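PDB 3C2B: transcriptional regulator, TetR family, which probably binds cis-regulatory DNA through a helix-turn-helix motif and so regulates transcription, as other members of its family do. Local coordinates for residues Leu156-Ala161 / Thr203-Glu208; His98-Val103 / Leu171-Leu176; Arg166-Leu171 / Lys196-Phe201. All blocks are in the same frame, centred on the assembly; numbering follows the deposited sequence.

Contact 1: residues Leu156-Ala161 / Thr203-Glu208; sequences LRFDDA and TLYGTE
Arg157 and Tyr205 are joined backbone to backbone: Arg157 N donates to Tyr205 O over 2.8 Å, with an N-H...O angle of 162° and the donor in the carbonyl plane. The same oxygen receives a CA-H...O contact from Leu156 CA at 3.1 Å, so two groups of the 156-161 loop converge on one carbonyl. Leu156 and Gly206 form a single isolated beta bridge, their CA atoms 4.7 Å apart. The bridge forms where helix 190-205 ends, Gly206 being the first residue to leave helical geometry, and it ties the loop between helices 137-152 and 161-173 to that end within the all-helical C-terminal domain of this TetR-family protein. Among apolar contacts, Phe158 meets the Tyr205 ring through its CB, 3.6 Å from Tyr205 CD1. Thr207 CG2 packs against the loop backbone, 3.7 Å from Leu156 C, and also approaches Arg157 CB. A polar atom, Arg157 O, lies at the edge of the Tyr205 ring and in its plane, 3.4 Å from Tyr205 CD1. Polar ends turn to other partners: Tyr205 OH is hydrogen-bonded to Ser167 OG, and Thr207 OG1 to Gly154 O.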
ATOM      1  N   LEU A 156     -19.143 -11.100 -16.791  1.00 57.94           N
ATOM      2  CA  LEU A 156     -18.410 -11.371 -15.539  1.00 57.72           C
ATOM      3  C   LEU A 156     -19.208 -12.274 -14.619  1.00 58.26           C
ATOM      4  O   LEU A 156     -20.417 -12.108 -14.467  1.00 57.05           O
ATOM      5  CB  LEU A 156     -18.122 -10.077 -14.765  1.00 56.09           C
ATOM      6  CG  LEU A 156     -17.291  -9.015 -15.458  1.00 53.33           C
ATOM      7  CD1 LEU A 156     -17.187  -7.843 -14.493  1.00 50.42           C
ATOM      8  CD2 LEU A 156     -15.914  -9.602 -15.810  1.00 50.31           C
ATOM      9  N   ARG A 157     -18.508 -13.204 -13.989  1.00 58.86           N
ATOM     10  CA  ARG A 157     -19.120 -14.088 -13.037  1.00 61.19           C
ATOM     11  C   ARG A 157     -18.308 -14.015 -11.748  1.00 59.87           C
ATOM     12  O   ARG A 157     -17.085 -14.047 -11.791  1.00 60.91           O
ATOM     13  CB  ARG A 157     -19.162 -15.521 -13.623  1.00 61.04           C
ATOM     14  CG  ARG A 157     -19.102 -16.633 -12.608  1.00 63.56           C
ATOM     15  CD  ARG A 157     -18.868 -18.056 -13.215  1.00 66.30           C
ATOM     16  NE  ARG A 157     -17.629 -18.255 -14.002  1.00 75.35           N
ATOM     17  CZ  ARG A 157     -16.370 -18.012 -13.597  1.00 78.50           C
ATOM     18  NH1 ARG A 157     -16.096 -17.490 -12.394  1.00 78.87           N
ATOM     19  NH2 ARG A 157     -15.363 -18.274 -14.430  1.00 79.12           N
ATOM     20  N   PHE A 158     -18.980 -13.894 -10.607  1.00 58.73           N
ATOM     21  CA  PHE A 158     -18.293 -13.925  -9.302  1.00 57.88           C
ATOM     22  C   PHE A 158     -19.298 -14.236  -8.199  1.00 58.15           C
ATOM     23  O   PHE A 158     -20.471 -13.906  -8.322  1.00 57.16           O
ATOM     24  CB  PHE A 158     -17.552 -12.596  -8.983  1.00 56.63           C
ATOM     25  CG  PHE A 158     -18.343 -11.351  -9.353  1.00 53.81           C
ATOM     26  CD1 PHE A 158     -18.080 -10.690 -10.534  1.00 51.16           C
ATOM     27  CD2 PHE A 158     -19.384 -10.903  -8.558  1.00 51.18           C
ATOM     28  CE1 PHE A 158     -18.825  -9.583 -10.915  1.00 52.94           C
ATOM     29  CE2 PHE A 158     -20.136  -9.795  -8.917  1.00 51.11           C
ATOM     30  CZ  PHE A 158     -19.860  -9.127 -10.104  1.00 54.46           C
ATOM     31  N   ASP A 159     -18.808 -14.855  -7.124  1.00 58.41           N
ATOM     32  CA  ASP A 159     -19.576 -15.079  -5.895  1.00 58.97           C
ATOM     33  C   ASP A 159     -19.861 -13.786  -5.135  1.00 58.02           C
ATOM     34  O   ASP A 159     -20.934 -13.620  -4.559  1.00 57.69           O
ATOM     35  CB  ASP A 159     -18.819 -16.030  -4.973  1.00 59.75           C
ATOM     36  CG  ASP A 159     -18.752 -17.445  -5.530  1.00 64.22           C
ATOM     37  OD1 ASP A 159     -17.631 -17.947  -5.806  1.00 68.94           O
ATOM     38  OD2 ASP A 159     -19.833 -18.049  -5.708  1.00 67.54           O
ATOM     39  N   ASP A 160     -18.901 -12.866  -5.145  1.00 56.66           N
ATOM     40  CA  ASP A 160     -19.007 -11.691  -4.332  1.00 55.11           C
ATOM     41  C   ASP A 160     -18.389 -10.517  -5.094  1.00 54.24           C
ATOM     42  O   ASP A 160     -17.234 -10.527  -5.411  1.00 53.68           O
ATOM     43  CB  ASP A 160     -18.312 -11.980  -2.987  1.00 56.07           C
ATOM     44  CG  ASP A 160     -18.269 -10.789  -2.063  1.00 56.85           C
ATOM     45  OD1 ASP A 160     -18.637  -9.671  -2.479  1.00 58.33           O
ATOM     46  OD2 ASP A 160     -17.845 -10.979  -0.906  1.00 59.89           O
ATOM     47  N   ALA A 161     -19.191  -9.503  -5.370  1.00 53.03           N
ATOM     48  CA  ALA A 161     -18.774  -8.376  -6.157  1.00 52.49           C
ATOM     49  C   ALA A 161     -17.633  -7.559  -5.528  1.00 52.11           C
ATOM     50  O   ALA A 161     -16.820  -7.012  -6.248  1.00 51.62           O
ATOM     51  CB  ALA A 161     -19.982  -7.463  -6.438  1.00 51.95           C
ATOM     52  N   THR A 203      -9.421 -13.018 -16.967  1.00 45.24           N
ATOM     53  CA  THR A 203      -9.102 -14.413 -16.731  1.00 45.51           C
ATOM     54  C   THR A 203      -9.811 -14.928 -15.477  1.00 46.19           C
ATOM     55  O   THR A 203     -10.389 -16.004 -15.487  1.00 46.81           O
ATOM     56  CB  THR A 203      -7.590 -14.618 -16.630  1.00 45.00           C
ATOM     57  OG1 THR A 203      -6.995 -14.166 -17.849  1.00 43.03           O
ATOM     58  CG2 THR A 203      -7.255 -16.094 -16.425  1.00 45.32           C
ATOM     59  N   LEU A 204      -9.801 -14.142 -14.416  1.00 45.93           N
ATOM     60  CA  LEU A 204     -10.369 -14.575 -13.136  1.00 45.93           C
ATOM     61  C   LEU A 204     -11.889 -14.621 -13.167  1.00 46.03           C
ATOM     62  O   LEU A 204     -12.491 -15.579 -12.750  1.00 46.83           O
ATOM     63  CB  LEU A 204      -9.902 -13.613 -12.045  1.00 44.97           C
ATOM     64  CG  LEU A 204      -8.854 -13.959 -10.988  1.00 47.66           C
ATOM     65  CD1 LEU A 204      -7.977 -15.147 -11.306  1.00 46.47           C
ATOM     66  CD2 LEU A 204      -8.040 -12.772 -10.562  1.00 45.67           C
ATOM     67  N   TYR A 205     -12.510 -13.566 -13.669  1.00 46.81           N
ATOM     68  CA  TYR A 205     -13.951 -13.382 -13.568  1.00 47.54           C
ATOM     69  C   TYR A 205     -14.654 -13.289 -14.917  1.00 48.31           C
ATOM     70  O   TYR A 205     -15.846 -13.049 -14.948  1.00 48.98           O
ATOM     71  CB  TYR A 205     -14.279 -12.112 -12.769  1.00 46.20           C
ATOM     72  CG  TYR A 205     -13.669 -12.129 -11.401  1.00 45.76           C
ATOM     73  CD1 TYR A 205     -14.218 -12.895 -10.384  1.00 46.36           C
ATOM     74  CD2 TYR A 205     -12.500 -11.428 -11.134  1.00 42.24           C
ATOM     75  CE1 TYR A 205     -13.621 -12.940  -9.093  1.00 43.61           C
ATOM     76  CE2 TYR A 205     -11.900 -11.490  -9.886  1.00 41.14           C
ATOM     77  CZ  TYR A 205     -12.460 -12.229  -8.868  1.00 42.27           C
ATOM     78  OH  TYR A 205     -11.877 -12.237  -7.614  1.00 44.08           O
ATOM     79  N   GLY A 206     -13.933 -13.472 -16.017  1.00 48.42           N
ATOM     80  CA  GLY A 206     -14.573 -13.390 -17.311  1.00 49.77           C
ATOM     81  C   GLY A 206     -15.326 -14.674 -17.636  1.00 50.35           C
ATOM     82  O   GLY A 206     -14.818 -15.758 -17.432  1.00 49.87           O
ATOM     83  N   THR A 207     -16.541 -14.531 -18.158  1.00 51.45           N
ATOM     84  CA  THR A 207     -17.324 -15.672 -18.601  1.00 51.76           C
ATOM     85  C   THR A 207     -16.899 -16.030 -20.024  1.00 52.21           C
ATOM     86  O   THR A 207     -16.278 -15.235 -20.725  1.00 52.47           O
ATOM     87  CB  THR A 207     -18.828 -15.333 -18.649  1.00 51.68           C
ATOM     88  OG1 THR A 207     -19.037 -14.349 -19.662  1.00 52.77           O
ATOM     89  CG2 THR A 207     -19.330 -14.788 -17.324  1.00 52.25           C
ATOM     90  N   GLU A 208     -17.254 -17.235 -20.449  1.00 52.36           N
ATOM     91  CA  GLU A 208     -17.074 -17.670 -21.822  1.00 52.87           C
ATOM     92  C   GLU A 208     -17.562 -16.650 -22.882  1.00 52.15           C
ATOM     93  O   GLU A 208     -16.910 -16.467 -23.911  1.00 52.52           O
ATOM     94  CB  GLU A 208     -17.748 -19.026 -21.962  1.00 53.39           C
ATOM     95  CG  GLU A 208     -17.822 -19.572 -23.358  1.00 57.75           C
ATOM     96  CD  GLU A 208     -17.586 -21.071 -23.402  1.00 62.71           C
ATOM     97  OE1 GLU A 208     -17.744 -21.749 -22.334  1.00 64.36           O
ATOM     98  OE2 GLU A 208     -17.221 -21.553 -24.506  1.00 61.43           O
TER

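Contact 2: residues His98-Val103 / Leu171-Leu176; sequences HDLLDV and LIVSDL
Leu101 and Ile172 make the closest approach between 98-103 and 171-176, with Leu101 CG 3.6 Å from Ile172 CG2. Leu101 CD1 touches the same methyl at 3.8 Å, so CG2 meets both the branch point and one arm of the leucine. Ile172 CG2 stands anti to its own backbone N, with CG1 anti to the carbonyl carbon (chi1 -60°), and the two branches serve different neighbours: CG2 meets Leu101, whereas CD1, at the end of the CG1 branch, reaches Leu100 CD2 at 4.1 Å. Leu100 CD2 also meets Val173 CG2 at 3.8 Å, those side chains crossing at about a right angle. This is the tight part of the contact, built from four buried residues.

Beyond Val173 the packing thins. The chain leaves the helix at Ser174 with positive phi (35°) and makes a type II' turn from Val173 to Leu176, which brings Leu176 back toward helix 86-104. There a single methyl pair, Leu101 CD2 and Leu176 CD2 at 3.8 Å, carries the contact; the two side chains cross at about a right angle, and Leu176 is partly exposed.

The residues at this helix end also face the second subunit: Ile172 O accepts a hydrogen bond from Arg166 NH2 of that subunit, and Ser174 OG is bonded to its Arg166 O. Phe96 and Ala97 extend the apolar surroundings of Ile172 within the chain. The side chains that meet across the two segments are all aliphatic, with 241 Å² buried in total; shape and exclusion of water therefore hold the contact, while the polar bonds of Ile172 O and Ser174 OG go to Arg166 of the second subunit.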
ATOM      1  N   HIS A  98      -6.078   2.797 -15.181  1.00 35.93           N
ATOM      2  CA  HIS A  98      -5.130   3.876 -15.426  1.00 36.00           C
ATOM      3  C   HIS A  98      -5.498   5.128 -14.598  1.00 36.86           C
ATOM      4  O   HIS A  98      -4.625   5.743 -13.970  1.00 37.55           O
ATOM      5  CB  HIS A  98      -5.142   4.162 -16.960  1.00 34.12           C
ATOM      6  CG  HIS A  98      -3.995   4.991 -17.469  1.00 31.89           C
ATOM      7  ND1 HIS A  98      -3.629   4.992 -18.808  1.00 33.56           N
ATOM      8  CD2 HIS A  98      -3.170   5.884 -16.857  1.00 30.74           C
ATOM      9  CE1 HIS A  98      -2.629   5.845 -18.992  1.00 28.63           C
ATOM     10  NE2 HIS A  98      -2.321   6.380 -17.822  1.00 32.36           N
ATOM     11  N   ASP A  99      -6.791   5.508 -14.612  1.00 37.08           N
ATOM     12  CA  ASP A  99      -7.319   6.540 -13.705  1.00 37.67           C
ATOM     13  C   ASP A  99      -6.992   6.247 -12.211  1.00 37.29           C
ATOM     14  O   ASP A  99      -6.580   7.128 -11.487  1.00 38.29           O
ATOM     15  CB  ASP A  99      -8.835   6.650 -13.849  1.00 37.07           C
ATOM     16  CG  ASP A  99      -9.269   7.229 -15.171  1.00 39.96           C
ATOM     17  OD1 ASP A  99      -8.433   7.773 -15.930  1.00 41.02           O
ATOM     18  OD2 ASP A  99     -10.488   7.167 -15.451  1.00 41.24           O
ATOM     19  N   LEU A 100      -7.193   5.029 -11.759  1.00 38.01           N
ATOM     20  CA  LEU A 100      -6.826   4.646 -10.363  1.00 38.97           C
ATOM     21  C   LEU A 100      -5.334   4.934 -10.040  1.00 39.97           C
ATOM     22  O   LEU A 100      -5.009   5.617  -9.058  1.00 40.06           O
ATOM     23  CB  LEU A 100      -7.172   3.177 -10.070  1.00 37.81           C
ATOM     24  CG  LEU A 100      -6.753   2.661  -8.647  1.00 38.84           C
ATOM     25  CD1 LEU A 100      -7.316   3.556  -7.504  1.00 37.60           C
ATOM     26  CD2 LEU A 100      -7.223   1.190  -8.422  1.00 38.20           C
ATOM     27  N   LEU A 101      -4.451   4.432 -10.898  1.00 40.11           N
ATOM     28  CA  LEU A 101      -3.022   4.600 -10.727  1.00 40.53           C
ATOM     29  C   LEU A 101      -2.655   6.093 -10.653  1.00 40.76           C
ATOM     30  O   LEU A 101      -1.912   6.538  -9.775  1.00 40.38           O
ATOM     31  CB  LEU A 101      -2.312   3.898 -11.881  1.00 38.71           C
ATOM     32  CG  LEU A 101      -2.342   2.377 -11.720  1.00 40.28           C
ATOM     33  CD1 LEU A 101      -2.046   1.687 -13.080  1.00 38.91           C
ATOM     34  CD2 LEU A 101      -1.446   1.848 -10.514  1.00 39.92           C
ATOM     35  N   ASP A 102      -3.225   6.840 -11.592  1.00 40.57           N
ATOM     36  CA  ASP A 102      -3.040   8.256 -11.702  1.00 41.71           C
ATOM     37  C   ASP A 102      -3.561   8.981 -10.468  1.00 40.82           C
ATOM     38  O   ASP A 102      -2.920   9.868  -9.976  1.00 41.25           O
ATOM     39  CB  ASP A 102      -3.786   8.697 -12.945  1.00 42.62           C
ATOM     40  CG  ASP A 102      -3.118   9.781 -13.636  1.00 47.28           C
ATOM     41  OD1 ASP A 102      -2.008   9.557 -14.169  1.00 56.77           O
ATOM     42  OD2 ASP A 102      -3.706  10.852 -13.658  1.00 46.42           O
ATOM     43  N   VAL A 103      -4.732   8.630  -9.969  1.00 41.59           N
ATOM     44  CA  VAL A 103      -5.243   9.226  -8.705  1.00 41.75           C
ATOM     45  C   VAL A 103      -4.249   8.875  -7.550  1.00 41.24           C
ATOM     46  O   VAL A 103      -3.851   9.736  -6.765  1.00 41.64           O
ATOM     47  CB  VAL A 103      -6.672   8.705  -8.374  1.00 41.77           C
ATOM     48  CG1 VAL A 103      -6.985   8.791  -6.877  1.00 45.08           C
ATOM     49  CG2 VAL A 103      -7.783   9.436  -9.194  1.00 44.96           C
ATOM     50  N   LEU A 171      -4.536  -6.308  -8.231  1.00 33.85           N
ATOM     51  CA  LEU A 171      -3.902  -6.526  -9.548  1.00 33.86           C
ATOM     52  C   LEU A 171      -3.419  -5.240 -10.229  1.00 34.01           C
ATOM     53  O   LEU A 171      -2.352  -5.226 -10.848  1.00 36.06           O
ATOM     54  CB  LEU A 171      -4.802  -7.314 -10.510  1.00 31.16           C
ATOM     55  CG  LEU A 171      -5.116  -8.785 -10.130  1.00 32.62           C
ATOM     56  CD1 LEU A 171      -6.246  -9.340 -11.028  1.00 31.20           C
ATOM     57  CD2 LEU A 171      -3.865  -9.726 -10.261  1.00 32.54           C
ATOM     58  N   ILE A 172      -4.211  -4.179 -10.179  1.00 33.12           N
ATOM     59  CA  ILE A 172      -3.771  -2.907 -10.742  1.00 32.11           C
ATOM     60  C   ILE A 172      -2.570  -2.315  -9.959  1.00 32.67           C
ATOM     61  O   ILE A 172      -1.552  -1.960 -10.553  1.00 33.75           O
ATOM     62  CB  ILE A 172      -4.943  -1.900 -10.756  1.00 31.84           C
ATOM     63  CG1 ILE A 172      -6.117  -2.451 -11.607  1.00 31.74           C
ATOM     64  CG2 ILE A 172      -4.458  -0.522 -11.223  1.00 29.50           C
ATOM     65  CD1 ILE A 172      -7.432  -1.731 -11.278  1.00 26.98           C
ATOM     66  N   VAL A 173      -2.701  -2.253  -8.632  1.00 31.93           N
ATOM     67  CA  VAL A 173      -1.871  -1.419  -7.771  1.00 33.65           C
ATOM     68  C   VAL A 173      -0.714  -2.246  -7.113  1.00 34.26           C
ATOM     69  O   VAL A 173       0.353  -1.711  -6.851  1.00 34.24           O
ATOM     70  CB  VAL A 173      -2.742  -0.767  -6.647  1.00 33.85           C
ATOM     71  CG1 VAL A 173      -1.873   0.075  -5.654  1.00 33.96           C
ATOM     72  CG2 VAL A 173      -3.794   0.160  -7.254  1.00 33.08           C
ATOM     73  N   SER A 174      -0.952  -3.535  -6.851  1.00 33.80           N
ATOM     74  CA  SER A 174      -0.052  -4.313  -5.961  1.00 34.84           C
ATOM     75  C   SER A 174       0.507  -3.450  -4.816  1.00 35.33           C
ATOM     76  O   SER A 174      -0.258  -2.787  -4.115  1.00 36.08           O
ATOM     77  CB  SER A 174       1.039  -4.975  -6.810  1.00 34.30           C
ATOM     78  OG  SER A 174       1.892  -5.755  -6.027  1.00 35.96           O
ATOM     79  N   ASP A 175       1.819  -3.386  -4.626  1.00 35.58           N
ATOM     80  CA  ASP A 175       2.352  -2.554  -3.527  1.00 36.29           C
ATOM     81  C   ASP A 175       2.715  -1.127  -3.988  1.00 35.51           C
ATOM     82  O   ASP A 175       3.386  -0.416  -3.285  1.00 35.40           O
ATOM     83  CB  ASP A 175       3.573  -3.232  -2.868  1.00 36.69           C
ATOM     84  CG  ASP A 175       4.712  -3.410  -3.853  1.00 42.74           C
ATOM     85  OD1 ASP A 175       4.478  -3.419  -5.090  1.00 46.05           O
ATOM     86  OD2 ASP A 175       5.839  -3.556  -3.402  1.00 47.27           O
ATOM     87  N   LEU A 176       2.267  -0.700  -5.169  1.00 34.57           N
ATOM     88  CA  LEU A 176       2.772   0.550  -5.685  1.00 34.22           C
ATOM     89  C   LEU A 176       2.364   1.769  -4.864  1.00 35.77           C
ATOM     90  O   LEU A 176       3.089   2.755  -4.830  1.00 36.17           O
ATOM     91  CB  LEU A 176       2.339   0.719  -7.145  1.00 34.05           C
ATOM     92  CG  LEU A 176       2.829   2.008  -7.781  1.00 34.42           C
ATOM     93  CD1 LEU A 176       4.373   1.991  -8.019  1.00 31.36           C
ATOM     94  CD2 LEU A 176       2.065   2.259  -9.052  1.00 34.43           C
TER

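Contact 3: residues Arg166-Leu171 / Lys196-Phe201; sequences RSFYGL and KAVVAF
Phe168 and Phe201 bring two aromatic side chains together between helices 161-173 and 190-205. Both have CG anti to the backbone N, yet the side chains cross at about a right angle. Their ring centroids are 4.5 Å apart and the planes are inclined by 33°, an oblique pairing. Phe168 CG lies over one face of the Phe201 ring, offset toward its rim, and Phe168 CB comes within 3.6 Å of Phe201 CD1. The far end of the Phe168 ring extends to Val198: its CZ is 4.0 Å from Val198 CG2, which sits near the ring plane at the edge, with the two side chains side by side and pointing the same way.

Leu171, one turn along from Phe168, uses a different conformation. Its CG is anti to the carbonyl carbon. The second torsion sets CD1 anti to CA (chi2 169°), and this arm packs 3.8 Å from Ala200 CB. Ala197 supplies the small surface opposite the Leu171 backbone, with its CB 3.8 Å from Leu171 O. Here the CA atoms of Leu171 and Ala197 are only 5.4 Å apart.

The segment axes run nearly antiparallel, at 148° and 9.4 Å at closest approach, joining two helices of the C-terminal domain. Leu93 of helix 86-104 touches both Phe168 and Val198, while Leu171 and Ala200 also pack on the second subunit. Aromatic and aliphatic surfaces supply the whole side-chain interface between these segments, so the pairing depends on fit and burial, with Ala197 at the closest backbone approach, where its small side chain lies against the Leu171 carbonyl.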
ATOM      1  N   ARG A 166     -11.870  -6.130  -4.983  1.00 40.53           N
ATOM      2  CA  ARG A 166     -10.660  -6.375  -4.191  1.00 40.15           C
ATOM      3  C   ARG A 166      -9.486  -6.941  -5.024  1.00 38.61           C
ATOM      4  O   ARG A 166      -8.327  -6.393  -4.965  1.00 38.55           O
ATOM      5  CB  ARG A 166     -10.975  -7.232  -2.911  1.00 39.24           C
ATOM      6  CG  ARG A 166      -9.789  -7.302  -1.941  1.00 40.44           C
ATOM      7  CD  ARG A 166      -9.992  -8.296  -0.753  1.00 41.46           C
ATOM      8  NE  ARG A 166      -8.841  -8.287   0.144  1.00 39.43           N
ATOM      9  CZ  ARG A 166      -7.665  -8.889  -0.098  1.00 38.70           C
ATOM     10  NH1 ARG A 166      -7.468  -9.590  -1.204  1.00 38.31           N
ATOM     11  NH2 ARG A 166      -6.673  -8.783   0.759  1.00 36.48           N
ATOM     12  N   SER A 167      -9.775  -8.006  -5.778  1.00 36.29           N
ATOM     13  CA  SER A 167      -8.810  -8.639  -6.662  1.00 35.59           C
ATOM     14  C   SER A 167      -8.327  -7.664  -7.742  1.00 35.61           C
ATOM     15  O   SER A 167      -7.140  -7.536  -7.955  1.00 36.29           O
ATOM     16  CB  SER A 167      -9.412  -9.859  -7.360  1.00 36.63           C
ATOM     17  OG  SER A 167      -9.666 -10.916  -6.438  1.00 38.06           O
ATOM     18  N   PHE A 168      -9.244  -6.976  -8.397  1.00 33.98           N
ATOM     19  CA  PHE A 168      -8.914  -6.023  -9.450  1.00 34.55           C
ATOM     20  C   PHE A 168      -8.010  -4.945  -8.910  1.00 34.74           C
ATOM     21  O   PHE A 168      -6.992  -4.600  -9.530  1.00 35.98           O
ATOM     22  CB  PHE A 168     -10.201  -5.401  -9.994  1.00 33.17           C
ATOM     23  CG  PHE A 168     -10.042  -4.634 -11.288  1.00 34.89           C
ATOM     24  CD1 PHE A 168      -9.066  -4.977 -12.235  1.00 34.91           C
ATOM     25  CD2 PHE A 168     -10.887  -3.562 -11.567  1.00 35.03           C
ATOM     26  CE1 PHE A 168      -8.971  -4.273 -13.448  1.00 34.36           C
ATOM     27  CE2 PHE A 168     -10.803  -2.874 -12.792  1.00 39.08           C
ATOM     28  CZ  PHE A 168      -9.830  -3.233 -13.726  1.00 34.99           C
ATOM     29  N   TYR A 169      -8.315  -4.467  -7.716  1.00 34.73           N
ATOM     30  CA  TYR A 169      -7.558  -3.357  -7.153  1.00 34.47           C
ATOM     31  C   TYR A 169      -6.142  -3.829  -6.878  1.00 34.59           C
ATOM     32  O   TYR A 169      -5.172  -3.116  -7.180  1.00 34.95           O
ATOM     33  CB  TYR A 169      -8.264  -2.872  -5.874  1.00 34.20           C
ATOM     34  CG  TYR A 169      -7.686  -1.614  -5.260  1.00 35.72           C
ATOM     35  CD1 TYR A 169      -6.442  -1.604  -4.632  1.00 36.47           C
ATOM     36  CD2 TYR A 169      -8.402  -0.433  -5.318  1.00 37.45           C
ATOM     37  CE1 TYR A 169      -5.939  -0.409  -4.091  1.00 39.13           C
ATOM     38  CE2 TYR A 169      -7.922   0.748  -4.751  1.00 39.22           C
ATOM     39  CZ  TYR A 169      -6.718   0.758  -4.173  1.00 38.43           C
ATOM     40  OH  TYR A 169      -6.330   1.942  -3.638  1.00 38.12           O
ATOM     41  N   GLY A 170      -6.005  -5.008  -6.271  1.00 34.07           N
ATOM     42  CA  GLY A 170      -4.656  -5.522  -5.938  1.00 34.16           C
ATOM     43  C   GLY A 170      -3.855  -5.801  -7.210  1.00 34.40           C
ATOM     44  O   GLY A 170      -2.637  -5.556  -7.284  1.00 34.92           O
ATOM     45  N   LEU A 171      -4.536  -6.308  -8.231  1.00 33.85           N
ATOM     46  CA  LEU A 171      -3.902  -6.526  -9.548  1.00 33.86           C
ATOM     47  C   LEU A 171      -3.419  -5.240 -10.229  1.00 34.01           C
ATOM     48  O   LEU A 171      -2.352  -5.226 -10.848  1.00 36.06           O
ATOM     49  CB  LEU A 171      -4.802  -7.314 -10.510  1.00 31.16           C
ATOM     50  CG  LEU A 171      -5.116  -8.785 -10.130  1.00 32.62           C
ATOM     51  CD1 LEU A 171      -6.246  -9.340 -11.028  1.00 31.20           C
ATOM     52  CD2 LEU A 171      -3.865  -9.726 -10.261  1.00 32.54           C
ATOM     53  N   LYS A 196      -2.488  -4.998 -18.533  1.00 42.29           N
ATOM     54  CA  LYS A 196      -2.110  -6.252 -17.850  1.00 41.40           C
ATOM     55  C   LYS A 196      -3.096  -6.620 -16.751  1.00 40.47           C
ATOM     56  O   LYS A 196      -3.519  -7.775 -16.640  1.00 38.83           O
ATOM     57  CB  LYS A 196      -0.704  -6.127 -17.265  1.00 41.36           C
ATOM     58  CG  LYS A 196       0.368  -6.080 -18.347  1.00 43.42           C
ATOM     59  CD  LYS A 196       1.806  -5.893 -17.780  1.00 43.89           C
ATOM     60  CE  LYS A 196       2.818  -5.970 -18.917  1.00 48.96           C
ATOM     61  NZ  LYS A 196       4.066  -5.235 -18.575  1.00 54.21           N
ATOM     62  N   ALA A 197      -3.496  -5.627 -15.949  1.00 39.48           N
ATOM     63  CA  ALA A 197      -4.446  -5.872 -14.852  1.00 39.36           C
ATOM     64  C   ALA A 197      -5.882  -6.290 -15.369  1.00 39.68           C
ATOM     65  O   ALA A 197      -6.575  -7.114 -14.750  1.00 38.89           O
ATOM     66  CB  ALA A 197      -4.503  -4.646 -13.986  1.00 38.42           C
ATOM     67  N   VAL A 198      -6.282  -5.726 -16.508  1.00 39.78           N
ATOM     68  CA  VAL A 198      -7.538  -6.057 -17.164  1.00 40.27           C
ATOM     69  C   VAL A 198      -7.514  -7.463 -17.736  1.00 41.11           C
ATOM     70  O   VAL A 198      -8.503  -8.188 -17.536  1.00 42.01           O
ATOM     71  CB  VAL A 198      -7.991  -4.978 -18.190  1.00 40.69           C
ATOM     72  CG1 VAL A 198      -9.267  -5.413 -18.954  1.00 39.98           C
ATOM     73  CG2 VAL A 198      -8.309  -3.699 -17.445  1.00 38.41           C
ATOM     74  N   VAL A 199      -6.410  -7.859 -18.398  1.00 40.98           N
ATOM     75  CA  VAL A 199      -6.225  -9.258 -18.866  1.00 41.83           C
ATOM     76  C   VAL A 199      -6.353 -10.263 -17.694  1.00 42.42           C
ATOM     77  O   VAL A 199      -7.106 -11.244 -17.780  1.00 42.66           O
ATOM     78  CB  VAL A 199      -4.875  -9.475 -19.649  1.00 41.74           C
ATOM     79  CG1 VAL A 199      -4.651 -10.928 -20.026  1.00 42.06           C
ATOM     80  CG2 VAL A 199      -4.865  -8.645 -20.935  1.00 41.05           C
ATOM     81  N   ALA A 200      -5.642  -9.997 -16.596  1.00 41.87           N
ATOM     82  CA  ALA A 200      -5.717 -10.832 -15.391  1.00 41.78           C
ATOM     83  C   ALA A 200      -7.168 -10.874 -14.772  1.00 41.85           C
ATOM     84  O   ALA A 200      -7.705 -11.941 -14.486  1.00 41.35           O
ATOM     85  CB  ALA A 200      -4.660 -10.361 -14.349  1.00 39.91           C
ATOM     86  N   PHE A 201      -7.764  -9.717 -14.558  1.00 41.58           N
ATOM     87  CA  PHE A 201      -9.146  -9.622 -14.057  1.00 42.69           C
ATOM     88  C   PHE A 201     -10.160 -10.426 -14.893  1.00 43.33           C
ATOM     89  O   PHE A 201     -11.037 -11.106 -14.350  1.00 44.78           O
ATOM     90  CB  PHE A 201      -9.564  -8.149 -13.975  1.00 43.31           C
ATOM     91  CG  PHE A 201     -10.940  -7.936 -13.372  1.00 44.81           C
ATOM     92  CD1 PHE A 201     -11.182  -8.207 -12.034  1.00 42.97           C
ATOM     93  CD2 PHE A 201     -12.004  -7.514 -14.159  1.00 44.21           C
ATOM     94  CE1 PHE A 201     -12.474  -8.012 -11.484  1.00 45.25           C
ATOM     95  CE2 PHE A 201     -13.285  -7.343 -13.611  1.00 43.65           C
ATOM     96  CZ  PHE A 201     -13.511  -7.594 -12.278  1.00 42.62           C
TER

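Overall arrangement
All three contacts belong to the helical C-terminal domain. The centres of contacts 2 and 3 are about 10 Å apart, those of contacts 1 and 3 about 12 Å, and those of contacts 1 and 2 about 21 Å, placing contact 3 between the others. Contacts 2 and 3 share Leu171 and helix 161-173; contacts 1 and 3 share helix 190-205. Along the chain, contact 3 is nested inside the loop closed by contact 1, whereas contact 2 starts earliest, at 98-103, and its segments alternate with those of both others. Ile172 packs on Ala197 between contacts 2 and 3. Every contact also reaches the second subunit, so this intramolecular packing continues directly into the dimer interface.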